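Local coordinates for protein GCN5-related N-acetyltransferase (Streptococcus suis, PDB 3G3S) that probably transfers an acetyl group from acetyl-CoA to an amine of an unidentified substrate, as a member of the GNAT acetyltransferase family, at residues 142-150 with 171-180; 158-166 with 204-215. All coordinates share one frame; numbering follows the deposited sequence.

Contact 1 of 2, residues 142-150 with 171-180; sequences WSRDLVGNY and VVSGASSYAS
Tyr150 meets the far end of strand 170-181 through its hydroxyl: OH donates to Ser180 OG at 2.6 Å, with OG at the ring edge and in its plane. Ser177 OG adds a weak bond to the same OH, its stronger partner being the backbone N of Leu161. CG of Tyr150 stands anti to its carbonyl carbon (chi1 -68°), which lets the ring reach down to both serines. Next to it, Asn149 ND2 sits over one face of the Tyr178 ring, toward its rim and 3.1 Å from CE1, with the amide steeply tilted (planes 63° apart); ND2 also bonds weakly to Tyr178 O. Midway, Ser176 OG donates to Leu146 O at 2.6 Å from 30° outside the carbonyl plane and is also bonded to Leu161 O, while Leu146 CD1 lies 3.9 Å from Gly174 CA, where there is no side chain. At the other end Trp142 rests its CH2 3.8 Å from Val171 CG1, and one water links NE1 to Val171 O. A second joins Asp145 O and Asn149 N. In this largely buried interface the loop is thus held to the strand by side-chain and water-mediated bonds, several to backbone carbonyls, and not by sheet pairing.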
loop_
_atom_site.group_PDB
_atom_site.type_symbol
_atom_site.label_atom_id
_atom_site.label_comp_id
_atom_site.label_asym_id
_atom_site.label_seq_id
_atom_site.Cartn_x
_atom_site.Cartn_y
_atom_site.Cartn_z
ATOM N N TRP A 142 -12.378 17.796 -23.745
ATOM C CA TRP A 142 -13.156 16.568 -23.712
ATOM C C TRP A 142 -12.326 15.338 -23.335
ATOM O O TRP A 142 -12.849 14.437 -22.701
ATOM C CB TRP A 142 -13.862 16.287 -25.050
ATOM C CG TRP A 142 -12.962 15.756 -26.142
ATOM C CD1 TRP A 142 -12.302 16.484 -27.079
ATOM C CD2 TRP A 142 -12.635 14.386 -26.389
ATOM N NE1 TRP A 142 -11.582 15.659 -27.895
ATOM C CE2 TRP A 142 -11.775 14.360 -27.507
ATOM C CE3 TRP A 142 -12.992 13.181 -25.781
ATOM C CZ2 TRP A 142 -11.245 13.174 -28.024
ATOM C CZ3 TRP A 142 -12.470 11.993 -26.296
ATOM C CH2 TRP A 142 -11.602 12.007 -27.407
ATOM N N SER A 143 -11.049 15.307 -23.709
ATOM C CA SER A 143 -10.197 14.129 -23.470
ATOM C C SER A 143 -9.196 14.258 -22.327
ATOM O O SER A 143 -8.561 13.293 -21.927
ATOM C CB SER A 143 -9.425 13.809 -24.756
ATOM O OG SER A 143 -8.681 14.932 -25.176
ATOM N N ARG A 144 -9.077 15.432 -21.744
ATOM C CA ARG A 144 -8.005 15.637 -20.797
ATOM C C ARG A 144 -8.025 14.779 -19.553
ATOM O O ARG A 144 -6.966 14.422 -19.072
ATOM C CB ARG A 144 -7.881 17.124 -20.453
ATOM C CG ARG A 144 -8.973 17.725 -19.705
ATOM C CD ARG A 144 -8.644 19.197 -19.457
ATOM N NE ARG A 144 -9.547 19.789 -18.473
ATOM C CZ ARG A 144 -9.409 21.013 -17.953
ATOM N NH1 ARG A 144 -8.414 21.829 -18.323
ATOM N NH2 ARG A 144 -10.300 21.434 -17.058
ATOM N N ASP A 145 -9.203 14.410 -19.053
ATOM C CA ASP A 145 -9.273 13.539 -17.880
ATOM C C ASP A 145 -8.787 12.113 -18.143
ATOM O O ASP A 145 -8.620 11.336 -17.202
ATOM C CB ASP A 145 -10.696 13.494 -17.333
ATOM C CG ASP A 145 -11.111 14.801 -16.703
ATOM O OD1 ASP A 145 -10.220 15.610 -16.355
ATOM O OD2 ASP A 145 -12.330 15.004 -16.558
ATOM N N LEU A 146 -8.565 11.762 -19.405
ATOM C CA LEU A 146 -8.000 10.439 -19.706
ATOM C C LEU A 146 -6.585 10.278 -19.081
ATOM O O LEU A 146 -6.195 9.183 -18.674
ATOM C CB LEU A 146 -7.954 10.220 -21.207
ATOM C CG LEU A 146 -9.305 10.080 -21.910
ATOM C CD1 LEU A 146 -9.118 9.928 -23.412
ATOM C CD2 LEU A 146 -10.098 8.914 -21.312
ATOM N N VAL A 147 -5.831 11.386 -19.016
ATOM C CA VAL A 147 -4.476 11.400 -18.498
ATOM C C VAL A 147 -4.133 12.542 -17.546
ATOM O O VAL A 147 -3.108 12.466 -16.873
ATOM C CB VAL A 147 -3.467 11.513 -19.654
ATOM C CG1 VAL A 147 -3.740 10.446 -20.699
ATOM C CG2 VAL A 147 -3.492 12.892 -20.303
ATOM N N GLY A 148 -4.982 13.567 -17.488
ATOM C CA GLY A 148 -4.687 14.805 -16.739
ATOM C C GLY A 148 -4.573 14.761 -15.239
ATOM O O GLY A 148 -4.136 15.743 -14.626
ATOM N N ASN A 149 -4.980 13.663 -14.619
ATOM C CA ASN A 149 -4.877 13.566 -13.181
ATOM C C ASN A 149 -3.494 13.162 -12.729
ATOM O O ASN A 149 -3.183 13.293 -11.563
ATOM C CB ASN A 149 -5.925 12.598 -12.651
ATOM C CG ASN A 149 -7.297 13.148 -12.799
ATOM O OD1 ASN A 149 -7.590 14.233 -12.292
ATOM N ND2 ASN A 149 -8.142 12.441 -13.521
ATOM N N TYR A 150 -2.666 12.692 -13.652
ATOM C CA TYR A 150 -1.317 12.293 -13.328
ATOM C C TYR A 150 -0.430 13.557 -13.344
ATOM O O TYR A 150 -0.714 14.502 -14.056
ATOM C CB TYR A 150 -0.859 11.162 -14.266
ATOM C CG TYR A 150 -1.653 9.904 -13.961
ATOM C CD1 TYR A 150 -2.960 9.772 -14.406
ATOM C CD2 TYR A 150 -1.129 8.885 -13.161
ATOM C CE1 TYR A 150 -3.736 8.642 -14.109
ATOM C CE2 TYR A 150 -1.907 7.739 -12.855
ATOM C CZ TYR A 150 -3.219 7.647 -13.345
ATOM O OH TYR A 150 -4.045 6.587 -13.062
ATOM N N VAL A 171 -7.723 11.920 -32.341
ATOM C CA VAL A 171 -8.216 11.141 -31.242
ATOM C C VAL A 171 -9.678 11.508 -31.141
ATOM O O VAL A 171 -10.015 12.688 -31.002
ATOM C CB VAL A 171 -7.491 11.462 -29.922
ATOM C CG1 VAL A 171 -8.217 10.812 -28.736
ATOM C CG2 VAL A 171 -6.034 11.009 -30.024
ATOM N N VAL A 172 -10.540 10.496 -31.247
ATOM C CA VAL A 172 -11.991 10.697 -31.175
ATOM C C VAL A 172 -12.673 9.972 -30.008
ATOM O O VAL A 172 -13.844 10.223 -29.748
ATOM C CB VAL A 172 -12.650 10.322 -32.520
ATOM C CG1 VAL A 172 -12.066 11.182 -33.643
ATOM C CG2 VAL A 172 -12.483 8.842 -32.822
ATOM N N SER A 173 -11.969 9.063 -29.330
ATOM C CA SER A 173 -12.529 8.365 -28.186
ATOM C C SER A 173 -11.379 7.746 -27.411
ATOM O O SER A 173 -10.264 7.579 -27.951
ATOM C CB SER A 173 -13.545 7.281 -28.624
ATOM O OG SER A 173 -14.182 6.752 -27.467
ATOM N N GLY A 174 -11.633 7.421 -26.143
ATOM C CA GLY A 174 -10.608 6.841 -25.299
ATOM C C GLY A 174 -11.152 6.313 -23.990
ATOM O O GLY A 174 -12.231 6.747 -23.493
ATOM N N ALA A 175 -10.433 5.321 -23.467
ATOM C CA ALA A 175 -10.742 4.695 -22.183
ATOM C C ALA A 175 -9.425 4.647 -21.459
ATOM O O ALA A 175 -8.462 4.074 -21.966
ATOM C CB ALA A 175 -11.298 3.309 -22.351
ATOM N N SER A 176 -9.348 5.267 -20.291
ATOM C CA SER A 176 -8.064 5.376 -19.593
ATOM C C SER A 176 -8.223 5.427 -18.087
ATOM O O SER A 176 -9.326 5.459 -17.560
ATOM C CB SER A 176 -7.301 6.627 -20.088
ATOM O OG SER A 176 -6.027 6.772 -19.495
ATOM N N SER A 177 -7.093 5.385 -17.401
ATOM C CA SER A 177 -7.087 5.398 -15.978
ATOM C C SER A 177 -7.239 6.827 -15.457
ATOM O O SER A 177 -6.334 7.627 -15.625
ATOM C CB SER A 177 -5.782 4.812 -15.467
ATOM O OG SER A 177 -4.690 5.424 -16.102
ATOM N N TYR A 178 -8.384 7.128 -14.856
ATOM C CA TYR A 178 -8.584 8.421 -14.174
ATOM C C TYR A 178 -7.707 8.485 -12.910
ATOM O O TYR A 178 -7.212 9.573 -12.460
ATOM C CB TYR A 178 -10.044 8.526 -13.773
ATOM C CG TYR A 178 -10.448 9.866 -13.146
ATOM C CD1 TYR A 178 -10.847 10.945 -13.956
ATOM C CD2 TYR A 178 -10.488 10.032 -11.780
ATOM C CE1 TYR A 178 -11.239 12.167 -13.391
ATOM C CE2 TYR A 178 -10.876 11.269 -11.204
ATOM C CZ TYR A 178 -11.252 12.317 -12.017
ATOM O OH TYR A 178 -11.639 13.516 -11.439
ATOM N N ALA A 179 -7.550 7.303 -12.320
ATOM C CA ALA A 179 -6.736 7.048 -11.159
ATOM C C ALA A 179 -6.302 5.573 -11.166
ATOM O O ALA A 179 -6.847 4.715 -11.900
ATOM C CB ALA A 179 -7.510 7.371 -9.876
ATOM N N SER A 180 -5.324 5.325 -10.316
ATOM C CA SER A 180 -4.684 4.031 -10.086
ATOM C C SER A 180 -4.566 3.777 -8.599
ATOM O O SER A 180 -4.313 4.716 -7.817
ATOM C CB SER A 180 -3.248 4.051 -10.622
ATOM O OG SER A 180 -3.194 4.448 -11.948
HETATM O O HOH W 1 -9.873 15.268 -30.419
HETATM O O HOH W 2 -6.227 10.932 -15.636
#

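Contact 2 of 2, residues 158-166 with 204-215; sequences DLGLGCVIL and CAAQLILACLDR
With CG of Leu161 anti to its backbone N (chi1 -179°), the isobutyl group drops from just before strand 162-167 onto helix 200-214. Cys163 turns its SG between the backbone N and the carbonyl carbon (chi1 70°), setting the sulfur against the helix backbone, 3.5 Å from Cys204 O. Leu161 and Leu208 pass alongside with their chains running opposite ways, CG to CD1 at 3.9 Å. The two methyls of Leu161 part: CD2 lies 3.9 Å from Cys212 SG and also touches Ala211, whereas CD1 sits over one face of the Arg215 guanidinium, near its rim rather than its middle. That guanidinium is held by the last turn of the helix it follows, for NH1 donates to Ala211 O at 3.1 Å, close to the guanidinium plane but from above the carbonyl plane. Cys163 SG also packs on CG of Gln207, and Ile165 CD1 reaches Cys204 CB at 4.1 Å, closing the far end. Beyond this contact, Leu208 also packs on Ile185 and Ile187. The axes of strand 162-166 and helix 204-214 come within 8.1 Å at 154°, nearly antiparallel. This is the apolar helix-on-sheet packing of an alpha/beta layer, here within the mixed sheet of a GNAT acetyltransferase.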
loop_
_atom_site.group_PDB
_atom_site.type_symbol
_atom_site.label_atom_id
_atom_site.label_comp_id
_atom_site.label_asym_id
_atom_site.label_seq_id
_atom_site.Cartn_x
_atom_site.Cartn_y
_atom_site.Cartn_z
ATOM N N ASP A 158 4.065 5.345 -15.853
ATOM C CA ASP A 158 4.458 4.456 -14.790
ATOM C C ASP A 158 3.264 3.801 -14.088
ATOM O O ASP A 158 3.215 2.564 -13.940
ATOM C CB ASP A 158 5.275 5.258 -13.789
ATOM C CG ASP A 158 5.890 4.400 -12.712
ATOM O OD1 ASP A 158 6.226 3.216 -12.990
ATOM O OD2 ASP A 158 6.049 4.926 -11.583
ATOM N N LEU A 159 2.287 4.624 -13.687
ATOM C CA LEU A 159 1.134 4.177 -12.887
ATOM C C LEU A 159 -0.210 4.082 -13.609
ATOM O O LEU A 159 -1.127 3.421 -13.118
ATOM C CB LEU A 159 0.939 5.141 -11.709
ATOM C CG LEU A 159 2.145 5.418 -10.796
ATOM C CD1 LEU A 159 1.698 6.321 -9.636
ATOM C CD2 LEU A 159 2.748 4.145 -10.266
ATOM N N GLY A 160 -0.347 4.768 -14.734
ATOM C CA GLY A 160 -1.607 4.792 -15.452
ATOM C C GLY A 160 -1.600 3.825 -16.611
ATOM O O GLY A 160 -0.589 3.200 -16.911
ATOM N N LEU A 161 -2.739 3.737 -17.280
ATOM C CA LEU A 161 -2.918 2.861 -18.412
ATOM C C LEU A 161 -4.131 3.375 -19.193
ATOM O O LEU A 161 -5.170 3.739 -18.602
ATOM C CB LEU A 161 -3.167 1.427 -17.931
ATOM C CG LEU A 161 -3.359 0.372 -19.030
ATOM C CD1 LEU A 161 -2.065 0.245 -19.820
ATOM C CD2 LEU A 161 -3.787 -0.956 -18.444
ATOM N N GLY A 162 -4.005 3.409 -20.515
ATOM C CA GLY A 162 -5.120 3.837 -21.328
ATOM C C GLY A 162 -4.956 3.581 -22.797
ATOM O O GLY A 162 -3.863 3.270 -23.277
ATOM N N CYS A 163 -6.068 3.688 -23.504
ATOM C CA CYS A 163 -6.053 3.564 -24.945
ATOM C C CYS A 163 -7.081 4.499 -25.605
ATOM O O CYS A 163 -8.082 4.900 -25.001
ATOM C CB CYS A 163 -6.250 2.117 -25.359
ATOM S SG CYS A 163 -7.813 1.529 -25.082
ATOM N N VAL A 164 -6.789 4.836 -26.855
ATOM C CA VAL A 164 -7.552 5.773 -27.641
ATOM C C VAL A 164 -7.876 5.237 -29.019
ATOM O O VAL A 164 -7.201 4.347 -29.513
ATOM C CB VAL A 164 -6.766 7.096 -27.809
ATOM C CG1 VAL A 164 -6.634 7.754 -26.488
ATOM C CG2 VAL A 164 -5.394 6.853 -28.406
ATOM N N ILE A 165 -8.926 5.790 -29.601
ATOM C CA ILE A 165 -9.359 5.460 -30.946
ATOM C C ILE A 165 -9.088 6.705 -31.802
ATOM O O ILE A 165 -9.401 7.834 -31.402
ATOM C CB ILE A 165 -10.828 5.023 -30.985
ATOM C CG1 ILE A 165 -10.960 3.574 -30.502
ATOM C CG2 ILE A 165 -11.387 5.127 -32.414
ATOM C CD1 ILE A 165 -12.391 3.154 -30.187
ATOM N N LEU A 166 -8.441 6.504 -32.940
ATOM C CA LEU A 166 -8.144 7.587 -33.851
ATOM C C LEU A 166 -8.963 7.464 -35.128
ATOM O O LEU A 166 -9.286 6.368 -35.567
ATOM C CB LEU A 166 -6.662 7.594 -34.224
ATOM C CG LEU A 166 -5.563 8.141 -33.315
ATOM C CD1 LEU A 166 -5.687 7.607 -31.920
ATOM C CD2 LEU A 166 -4.240 7.764 -33.926
ATOM N N CYS A 204 -13.089 0.782 -26.837
ATOM C CA CYS A 204 -11.885 1.139 -26.083
ATOM C C CYS A 204 -11.988 0.721 -24.612
ATOM O O CYS A 204 -10.966 0.480 -23.989
ATOM C CB CYS A 204 -11.525 2.639 -26.233
ATOM S SG CYS A 204 -12.840 3.814 -25.937
ATOM N N ALA A 205 -13.206 0.681 -24.060
ATOM C CA ALA A 205 -13.421 0.214 -22.702
ATOM C C ALA A 205 -13.110 -1.268 -22.671
ATOM O O ALA A 205 -12.377 -1.729 -21.804
ATOM C CB ALA A 205 -14.828 0.457 -22.268
ATOM N N ALA A 206 -13.607 -1.995 -23.667
ATOM C CA ALA A 206 -13.342 -3.435 -23.716
ATOM C C ALA A 206 -11.848 -3.694 -23.758
ATOM O O ALA A 206 -11.342 -4.515 -23.003
ATOM C CB ALA A 206 -14.071 -4.106 -24.909
ATOM N N GLN A 207 -11.139 -2.980 -24.624
ATOM C CA GLN A 207 -9.682 -3.139 -24.759
ATOM C C GLN A 207 -8.946 -2.832 -23.476
ATOM O O GLN A 207 -8.034 -3.550 -23.086
ATOM C CB GLN A 207 -9.173 -2.207 -25.849
ATOM C CG GLN A 207 -7.653 -2.216 -26.156
ATOM C CD GLN A 207 -7.235 -3.420 -26.960
ATOM O OE1 GLN A 207 -7.245 -4.542 -26.456
ATOM N NE2 GLN A 207 -6.844 -3.196 -28.202
ATOM N N LEU A 208 -9.313 -1.722 -22.840
ATOM C CA LEU A 208 -8.679 -1.338 -21.579
ATOM C C LEU A 208 -8.865 -2.419 -20.506
ATOM O O LEU A 208 -7.903 -2.784 -19.829
ATOM C CB LEU A 208 -9.242 0.000 -21.082
ATOM C CG LEU A 208 -8.676 0.525 -19.757
ATOM C CD1 LEU A 208 -7.165 0.616 -19.815
ATOM C CD2 LEU A 208 -9.302 1.861 -19.381
ATOM N N ILE A 209 -10.099 -2.910 -20.363
ATOM C CA ILE A 209 -10.438 -3.966 -19.392
ATOM C C ILE A 209 -9.524 -5.149 -19.669
ATOM O O ILE A 209 -8.839 -5.627 -18.786
ATOM C CB ILE A 209 -11.929 -4.371 -19.481
ATOM C CG1 ILE A 209 -12.812 -3.229 -18.952
ATOM C CG2 ILE A 209 -12.215 -5.707 -18.696
ATOM C CD1 ILE A 209 -14.312 -3.343 -19.219
ATOM N N LEU A 210 -9.477 -5.592 -20.926
ATOM C CA LEU A 210 -8.606 -6.710 -21.323
ATOM C C LEU A 210 -7.130 -6.457 -20.999
ATOM O O LEU A 210 -6.426 -7.356 -20.525
ATOM C CB LEU A 210 -8.778 -7.018 -22.812
ATOM C CG LEU A 210 -10.065 -7.725 -23.209
ATOM C CD1 LEU A 210 -10.227 -7.707 -24.728
ATOM C CD2 LEU A 210 -10.090 -9.172 -22.681
ATOM N N ALA A 211 -6.674 -5.227 -21.234
ATOM C CA ALA A 211 -5.312 -4.831 -20.902
ATOM C C ALA A 211 -5.066 -4.938 -19.388
ATOM O O ALA A 211 -3.987 -5.371 -18.941
ATOM C CB ALA A 211 -5.043 -3.409 -21.381
ATOM N N CYS A 212 -6.058 -4.511 -18.608
ATOM C CA CYS A 212 -5.991 -4.581 -17.152
ATOM C C CYS A 212 -5.911 -6.001 -16.658
ATOM O O CYS A 212 -5.001 -6.359 -15.921
ATOM C CB CYS A 212 -7.207 -3.914 -16.532
ATOM S SG CYS A 212 -7.008 -2.107 -16.552
ATOM N N LEU A 213 -6.872 -6.805 -17.083
ATOM C CA LEU A 213 -6.919 -8.200 -16.696
ATOM C C LEU A 213 -5.610 -8.906 -17.043
ATOM O O LEU A 213 -5.063 -9.658 -16.237
ATOM C CB LEU A 213 -8.115 -8.889 -17.347
ATOM C CG LEU A 213 -9.529 -8.413 -16.962
ATOM C CD1 LEU A 213 -10.518 -9.288 -17.671
ATOM C CD2 LEU A 213 -9.827 -8.417 -15.455
ATOM N N ASP A 214 -5.079 -8.618 -18.220
ATOM C CA ASP A 214 -3.804 -9.179 -18.655
ATOM C C ASP A 214 -2.657 -8.850 -17.698
ATOM O O ASP A 214 -1.736 -9.639 -17.544
ATOM C CB ASP A 214 -3.460 -8.637 -20.041
ATOM C CG ASP A 214 -2.161 -9.183 -20.571
ATOM O OD1 ASP A 214 -2.108 -10.403 -20.863
ATOM O OD2 ASP A 214 -1.202 -8.384 -20.709
ATOM N N ARG A 215 -2.700 -7.682 -17.068
ATOM C CA ARG A 215 -1.650 -7.274 -16.132
ATOM C C ARG A 215 -2.022 -7.566 -14.670
ATOM O O ARG A 215 -1.304 -7.170 -13.764
ATOM C CB ARG A 215 -1.382 -5.766 -16.268
ATOM C CG ARG A 215 -0.824 -5.314 -17.578
ATOM C CD ARG A 215 -1.119 -3.848 -17.784
ATOM N NE ARG A 215 -0.405 -3.229 -18.910
ATOM C CZ ARG A 215 -0.680 -3.406 -20.208
ATOM N NH1 ARG A 215 -1.636 -4.242 -20.619
ATOM N NH2 ARG A 215 0.035 -2.754 -21.120
#

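Overall arrangement
From the N terminus, the chain passes helix 131-139 and enters loop 142-150, then helix 153-159 and strand 162-167, before strand 170-181 returns to close contact 1 across that intervening helix and strand. Contact 2 starts within the span that contact 1 closes, at 158-166, and closes only after strand 184-191, on helix 200-214; the two closures therefore cross rather than nest. Their centres lie about 11 Å apart, and strands 162-167 and 170-181, antiparallel neighbours in the sheet, link them directly, with Ser173 O and Ile165 N probably hydrogen-bonded. Together they tie the loop between two helices, the adjacent strands and helix 200-214 into one part of the fold.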